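Local coordinates for protein alpha-acetolactate decarboxylase (Bacillus subtilis subsp. subtilis str. 168, PDB 5XNE) that catalyses the zinc-dependent decarboxylation of acetolactate to (R)-acetoin, a step toward butanediol that may help control internal pH in stationary cells, at residues E93-E98 with Y190-C195; S101-R106 with V197-K202; F158-P161 with I167-S170. All coordinates share one frame; numbering follows the deposited sequence.

Contact 1: E93-E98 with Y190-C195; sequences EDFEKE and YVLEDC
The hydroxyl of Y190 donates to the carboxylate of E96, OH to OE2 3.2 Å, and reaches that oxygen on its anti side, 22° out of the carboxylate plane. The other carboxylate oxygen, OE1, is held by a salt bridge to R92, so the two partners probably limit how the group can turn. Carboxylate and phenol ring are steeply inclined to each other, and E96 meets the tyrosine at the edge of its ring. F95 comes to that edge too: its CD2 lies 3.3 Å from Y190 OH and 4.0 Å from Y190 CE2, the two side chains crossing at about a right angle. This is helix 92-100 packed across strand 184-192: the axes of 93-98 and 190-192 cross at 76° and pass 8.9 Å apart. With its CG anti to the backbone N (chi1 179°), the F95 ring reaches the strand, where its CD1 meets L192 CD1 at 3.5 Å. A phenylalanine in place of Y190 would probably leave OE2 of E96 without this donor and the carboxylate held from the R92 side. Beyond the pair, I86, I112 and I114 continue the apolar surroundings of F95, while L174 touches both E96 and Y190.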
# COMPACT_ATOMS: atom_id res chain seq x y z
N GLU B 93 17.56 1.57 20.44
CA GLU B 93 17.61 2.95 19.94
C GLU B 93 18.90 3.20 19.19
O GLU B 93 18.86 3.76 18.09
CB GLU B 93 17.46 3.95 21.09
CG GLU B 93 16.12 3.91 21.79
CD GLU B 93 16.02 2.80 22.83
OE1 GLU B 93 16.97 1.99 22.95
OE2 GLU B 93 14.98 2.73 23.52
N ASP B 94 20.02 2.78 19.76
CA ASP B 94 21.32 2.84 19.08
C ASP B 94 21.20 2.19 17.72
O ASP B 94 21.46 2.79 16.68
CB ASP B 94 22.44 2.09 19.82
CG ASP B 94 22.78 2.67 21.18
OD1 ASP B 94 22.19 3.69 21.59
OD2 ASP B 94 23.69 2.09 21.85
N PHE B 95 20.84 0.91 17.75
CA PHE B 95 20.82 0.07 16.56
C PHE B 95 19.88 0.61 15.49
O PHE B 95 20.26 0.69 14.32
CB PHE B 95 20.41 -1.36 16.94
CG PHE B 95 20.33 -2.29 15.76
CD1 PHE B 95 21.48 -2.79 15.18
CD2 PHE B 95 19.10 -2.68 15.24
CE1 PHE B 95 21.41 -3.66 14.09
CE2 PHE B 95 19.02 -3.54 14.16
CZ PHE B 95 20.17 -4.03 13.58
N GLU B 96 18.67 0.98 15.89
CA GLU B 96 17.65 1.33 14.91
C GLU B 96 18.03 2.63 14.22
O GLU B 96 17.78 2.80 13.02
CB GLU B 96 16.28 1.40 15.58
CG GLU B 96 15.71 -0.01 15.74
CD GLU B 96 14.32 -0.05 16.33
OE1 GLU B 96 13.75 1.03 16.57
OE2 GLU B 96 13.82 -1.19 16.54
N LYS B 97 18.69 3.52 14.94
CA LYS B 97 19.17 4.73 14.30
C LYS B 97 20.46 4.50 13.52
O LYS B 97 20.71 5.18 12.53
CB LYS B 97 19.36 5.86 15.32
CG LYS B 97 18.16 6.05 16.21
CD LYS B 97 17.10 6.90 15.52
CE LYS B 97 15.75 6.77 16.23
NZ LYS B 97 15.56 5.44 16.90
N GLU B 98 21.26 3.52 13.91
CA GLU B 98 22.47 3.23 13.15
C GLU B 98 22.12 2.61 11.79
O GLU B 98 22.63 3.03 10.74
CB GLU B 98 23.41 2.31 13.93
CG GLU B 98 24.52 1.70 13.08
CD GLU B 98 25.81 1.48 13.86
OE1 GLU B 98 26.03 2.20 14.86
OE2 GLU B 98 26.60 0.59 13.47
N TYR B 190 15.11 -4.51 22.83
CA TYR B 190 16.23 -5.44 22.84
C TYR B 190 17.56 -4.72 23.01
O TYR B 190 17.68 -3.54 22.71
CB TYR B 190 16.25 -6.26 21.55
CG TYR B 190 16.25 -5.44 20.29
CD1 TYR B 190 15.06 -4.96 19.75
CD2 TYR B 190 17.43 -5.14 19.63
CE1 TYR B 190 15.06 -4.22 18.59
CE2 TYR B 190 17.44 -4.40 18.47
CZ TYR B 190 16.24 -3.94 17.95
OH TYR B 190 16.24 -3.20 16.80
N VAL B 191 18.54 -5.45 23.53
CA VAL B 191 19.91 -4.97 23.59
C VAL B 191 20.80 -6.05 23.00
O VAL B 191 20.75 -7.20 23.43
CB VAL B 191 20.37 -4.65 25.02
CG1 VAL B 191 21.83 -4.22 25.03
CG2 VAL B 191 19.49 -3.57 25.62
N LEU B 192 21.58 -5.68 21.98
CA LEU B 192 22.47 -6.62 21.32
C LEU B 192 23.74 -6.74 22.12
O LEU B 192 24.28 -5.74 22.59
CB LEU B 192 22.79 -6.16 19.89
CG LEU B 192 21.63 -5.54 19.09
CD1 LEU B 192 22.06 -5.17 17.69
CD2 LEU B 192 20.48 -6.48 19.04
N GLU B 193 24.21 -7.97 22.30
CA GLU B 193 25.54 -8.17 22.88
C GLU B 193 26.51 -8.18 21.71
O GLU B 193 27.48 -7.42 21.68
CB GLU B 193 25.60 -9.46 23.69
CG GLU B 193 26.96 -9.72 24.32
CD GLU B 193 26.86 -10.59 25.55
OE1 GLU B 193 25.73 -10.93 25.96
OE2 GLU B 193 27.92 -10.95 26.12
N ASP B 194 26.24 -9.05 20.75
CA ASP B 194 26.92 -9.04 19.47
C ASP B 194 26.07 -9.81 18.46
O ASP B 194 25.44 -10.81 18.80
CB ASP B 194 28.31 -9.67 19.58
CG ASP B 194 28.26 -11.13 19.98
OD1 ASP B 194 28.12 -11.98 19.08
OD2 ASP B 194 28.36 -11.42 21.19
N CYS B 195 26.05 -9.33 17.22
CA CYS B 195 25.26 -10.01 16.20
C CYS B 195 25.72 -9.68 14.80
O CYS B 195 26.42 -8.69 14.57
CB CYS B 195 23.77 -9.64 16.34
SG CYS B 195 23.31 -7.96 15.78

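Contact 2: S101-R106 with V197-K202; sequences SMLPSR and VTISQK
I199 is the first residue of strand segment 197-202 to meet the loop 101-106: I199 CD1 lies 4.5 Å from L103 CD2, a loose apolar touch between two branch ends. The isoleucine reaches it with its longer branch, CD1 standing anti to CA (chi2 179°), so that a terminal methyl, and not the body of the side chain, makes the approach. Two residues further on, Q201 comes to the same loop, as alternate residues of a strand do, and both I199 and Q201 send their CB toward it. The Q201 CG is anti to the backbone N (chi1 171°) and the chain stays extended beyond it, which carries the amide out to the ring of P104. The amide oxygen does the touching: OE1 is 3.3 Å from P104 CG and 3.8 Å from P104 CB, so a polar atom rests against ring carbons by van der Waals contact. The two side chains approach at a slant. The backbone N of Q201 is hydrogen-bonded to the D81 carboxylate, and Y110 touches L103 and P104 as well as I199 and Q201. F216 of the second subunit packs on P104 and Q201, and its carbonyl oxygen accepts a hydrogen bond from S105 OG, which brings the dimer partner to this corner. The whole is a connecting loop, running from helix 92-100 to strand 109-115, folded across the long strand 195-208, which pairs antiparallel with both 82-86 and 109-115.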
# COMPACT_ATOMS: atom_id res chain seq x y z
N SER B 101 20.24 5.03 9.25
CA SER B 101 21.11 5.99 8.58
C SER B 101 21.88 5.37 7.42
O SER B 101 22.42 6.08 6.57
CB SER B 101 22.09 6.61 9.58
OG SER B 101 21.41 7.42 10.53
N MET B 102 21.91 4.04 7.38
CA MET B 102 22.71 3.29 6.40
C MET B 102 21.86 2.78 5.22
O MET B 102 22.39 2.38 4.18
CB MET B 102 23.43 2.14 7.11
CG MET B 102 23.41 0.79 6.42
SD MET B 102 24.59 -0.37 7.14
CE MET B 102 24.32 -1.82 6.12
N LEU B 103 20.54 2.80 5.38
CA LEU B 103 19.65 2.42 4.30
C LEU B 103 19.82 3.36 3.11
O LEU B 103 19.98 4.57 3.30
CB LEU B 103 18.20 2.45 4.77
CG LEU B 103 17.91 1.62 6.01
CD1 LEU B 103 16.63 2.08 6.62
CD2 LEU B 103 17.86 0.15 5.66
N PRO B 104 19.79 2.81 1.89
CA PRO B 104 19.84 3.62 0.66
C PRO B 104 18.70 4.64 0.63
O PRO B 104 18.86 5.74 0.09
CB PRO B 104 19.67 2.58 -0.45
CG PRO B 104 20.14 1.30 0.14
CD PRO B 104 19.77 1.37 1.59
N SER B 105 17.58 4.29 1.24
CA SER B 105 16.42 5.18 1.24
C SER B 105 15.40 4.77 2.30
O SER B 105 15.15 3.59 2.50
CB SER B 105 15.74 5.18 -0.13
OG SER B 105 14.51 5.89 -0.10
N ARG B 106 14.81 5.76 2.95
CA ARG B 106 13.71 5.52 3.88
C ARG B 106 12.37 5.32 3.16
O ARG B 106 11.33 5.17 3.79
CB ARG B 106 13.60 6.67 4.86
CG ARG B 106 14.70 6.72 5.90
CD ARG B 106 13.98 6.87 7.20
NE ARG B 106 14.74 6.52 8.40
CZ ARG B 106 14.23 6.71 9.62
NH1 ARG B 106 13.01 7.22 9.75
NH2 ARG B 106 14.92 6.40 10.69
N VAL B 197 24.15 -8.63 11.16
CA VAL B 197 22.96 -8.08 10.52
C VAL B 197 22.98 -8.38 9.03
O VAL B 197 24.03 -8.30 8.38
CB VAL B 197 22.84 -6.57 10.72
CG1 VAL B 197 21.50 -6.06 10.17
CG2 VAL B 197 22.96 -6.23 12.19
N THR B 198 21.83 -8.75 8.49
CA THR B 198 21.68 -8.94 7.06
C THR B 198 20.40 -8.23 6.64
O THR B 198 19.39 -8.32 7.34
CB THR B 198 21.62 -10.43 6.68
OG1 THR B 198 22.70 -11.13 7.32
CG2 THR B 198 21.77 -10.60 5.19
N ILE B 199 20.47 -7.50 5.53
CA ILE B 199 19.35 -6.67 5.06
C ILE B 199 19.05 -6.96 3.59
O ILE B 199 19.97 -7.13 2.77
CB ILE B 199 19.63 -5.17 5.26
CG1 ILE B 199 19.89 -4.87 6.74
CG2 ILE B 199 18.47 -4.32 4.76
CD1 ILE B 199 20.21 -3.42 7.04
N SER B 200 17.76 -7.03 3.26
CA SER B 200 17.32 -7.31 1.90
C SER B 200 16.39 -6.18 1.44
O SER B 200 15.39 -5.89 2.09
CB SER B 200 16.62 -8.66 1.84
OG SER B 200 16.34 -9.06 0.51
N GLN B 201 16.73 -5.54 0.32
CA GLN B 201 15.99 -4.39 -0.17
C GLN B 201 14.94 -4.82 -1.19
O GLN B 201 15.24 -5.61 -2.09
CB GLN B 201 16.96 -3.37 -0.80
CG GLN B 201 16.29 -2.22 -1.54
CD GLN B 201 17.30 -1.28 -2.16
OE1 GLN B 201 18.17 -0.75 -1.46
NE2 GLN B 201 17.21 -1.08 -3.46
N LYS B 202 13.72 -4.31 -1.06
CA LYS B 202 12.65 -4.68 -1.99
C LYS B 202 11.99 -3.44 -2.62
O LYS B 202 11.73 -2.45 -1.92
CB LYS B 202 11.59 -5.53 -1.27
CG LYS B 202 12.11 -6.88 -0.75
CD LYS B 202 12.71 -7.69 -1.89
CE LYS B 202 13.21 -9.05 -1.43
NZ LYS B 202 14.12 -8.86 -0.31

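Contact 3: F158-P161 with I167-S170; sequences FLTP and IAVS
T160 fills the centre of this contact, its CB set 3.3 Å from the carbonyl oxygen of V169. With CG2 anti to the backbone N and OG1 beside it (chi1 -64°), the two branches straddle the approach to the loop, and the methyl of A168 touches both, CB to OG1 and CB to CG2 each at 4.1 Å. The CA of S170 sits 3.6 Å from T160 O, a CA-H···O contact with an angle of 135° at the hydrogen. The polar links are made through water. One molecule lies within hydrogen-bonding reach of T160 OG1, at 2.7 Å, and of V169 O and F158 O, so it can link the threonine hydroxyl to the loop carbonyl. A second donates to T160 O and also bonds S170 OG, at 2.8 Å, bridging strand and loop.

The next shell holds these groups in place. Backbone pairing of T160 with G171 and of F158 with H173 ties strand 151-160 to strand 171-178, while S170 N is bonded to the side chain of N165 within the turn itself. Q6 touches A168, and F109 lies on T160 and P161. Residues 158-160 are the end of the outgoing strand and 167-170 the last part of the loop that leads into strand 171-178, together the water-bridged turn end of a β-hairpin. Its returning strand carries two of the zinc ligands, H173 and H175, with H186 completing the protein's histidine set at the metal, and the V169 side chain is about 7 Å from the zinc ion.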
# COMPACT_ATOMS: atom_id res chain seq x y z
N PHE B 158 10.74 -6.55 9.33
CA PHE B 158 10.71 -5.65 8.19
C PHE B 158 10.80 -4.20 8.61
O PHE B 158 10.34 -3.82 9.69
CB PHE B 158 9.42 -5.85 7.38
CG PHE B 158 9.29 -7.22 6.78
CD1 PHE B 158 9.90 -7.51 5.57
CD2 PHE B 158 8.56 -8.21 7.42
CE1 PHE B 158 9.78 -8.77 5.00
CE2 PHE B 158 8.44 -9.48 6.86
CZ PHE B 158 9.05 -9.75 5.64
N LEU B 159 11.42 -3.41 7.74
CA LEU B 159 11.29 -1.95 7.82
C LEU B 159 10.32 -1.49 6.75
O LEU B 159 10.45 -1.83 5.57
CB LEU B 159 12.64 -1.25 7.65
CG LEU B 159 12.52 0.26 7.95
CD1 LEU B 159 12.71 0.66 9.44
CD2 LEU B 159 13.41 1.07 7.04
N THR B 160 9.33 -0.70 7.17
CA THR B 160 8.27 -0.27 6.28
C THR B 160 8.22 1.26 6.21
O THR B 160 8.26 1.92 7.24
CB THR B 160 6.92 -0.82 6.77
OG1 THR B 160 6.96 -2.25 6.69
CG2 THR B 160 5.77 -0.29 5.94
N PRO B 161 8.17 1.81 4.99
CA PRO B 161 8.06 3.27 4.82
C PRO B 161 6.79 3.83 5.42
O PRO B 161 5.76 3.13 5.47
CB PRO B 161 8.05 3.46 3.29
CG PRO B 161 8.63 2.24 2.73
CD PRO B 161 8.26 1.12 3.69
N ILE B 167 -1.39 -0.26 6.28
CA ILE B 167 -1.30 -1.53 5.58
C ILE B 167 -0.39 -2.45 6.40
O ILE B 167 -0.80 -3.52 6.85
CB ILE B 167 -0.77 -1.39 4.16
CG1 ILE B 167 -1.82 -0.67 3.30
CG2 ILE B 167 -0.44 -2.76 3.57
CD1 ILE B 167 -1.31 -0.25 1.93
N ALA B 168 0.85 -2.01 6.60
CA ALA B 168 1.75 -2.70 7.51
C ALA B 168 2.08 -1.77 8.68
O ALA B 168 1.37 -0.78 8.91
CB ALA B 168 3.01 -3.14 6.79
N VAL B 169 3.13 -2.07 9.42
CA VAL B 169 3.53 -1.24 10.53
C VAL B 169 4.74 -0.40 10.14
O VAL B 169 5.82 -0.94 9.92
CB VAL B 169 3.86 -2.08 11.79
CG1 VAL B 169 4.35 -1.17 12.91
CG2 VAL B 169 2.63 -2.88 12.22
N SER B 170 4.55 0.91 10.02
CA SER B 170 5.63 1.83 9.66
C SER B 170 6.83 1.68 10.59
O SER B 170 6.67 1.51 11.80
CB SER B 170 5.12 3.28 9.69
OG SER B 170 6.16 4.18 9.40
O HOH W 1 7.54 -2.93 9.29
O HOH W 2 8.82 4.64 8.55

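Overall arrangement
After some ninety residues, mostly strands and turns, the chain enters helix 92-100, which supplies residues 93-98 of contact 1, and then the loop 101-106 of contact 2. Further on, contact 3 closes a short loop of its own, tying the end of strand 151-160 to the residues before strand 171-178. Only afterwards come 190-195, closing contact 1, and 197-202, closing contact 2; these two long loops cross, and both enclose contact 3. Contact 1 thus ties helix 92-100 to strand 184-192, and contact 2 the loop after that helix to strand 195-208. F95 CE1 meets V197 CG2 at 3.6 Å, joining contacts 1 and 2; L103 CD1 and L159 CD2, 3.4 Å apart, join contacts 2 and 3.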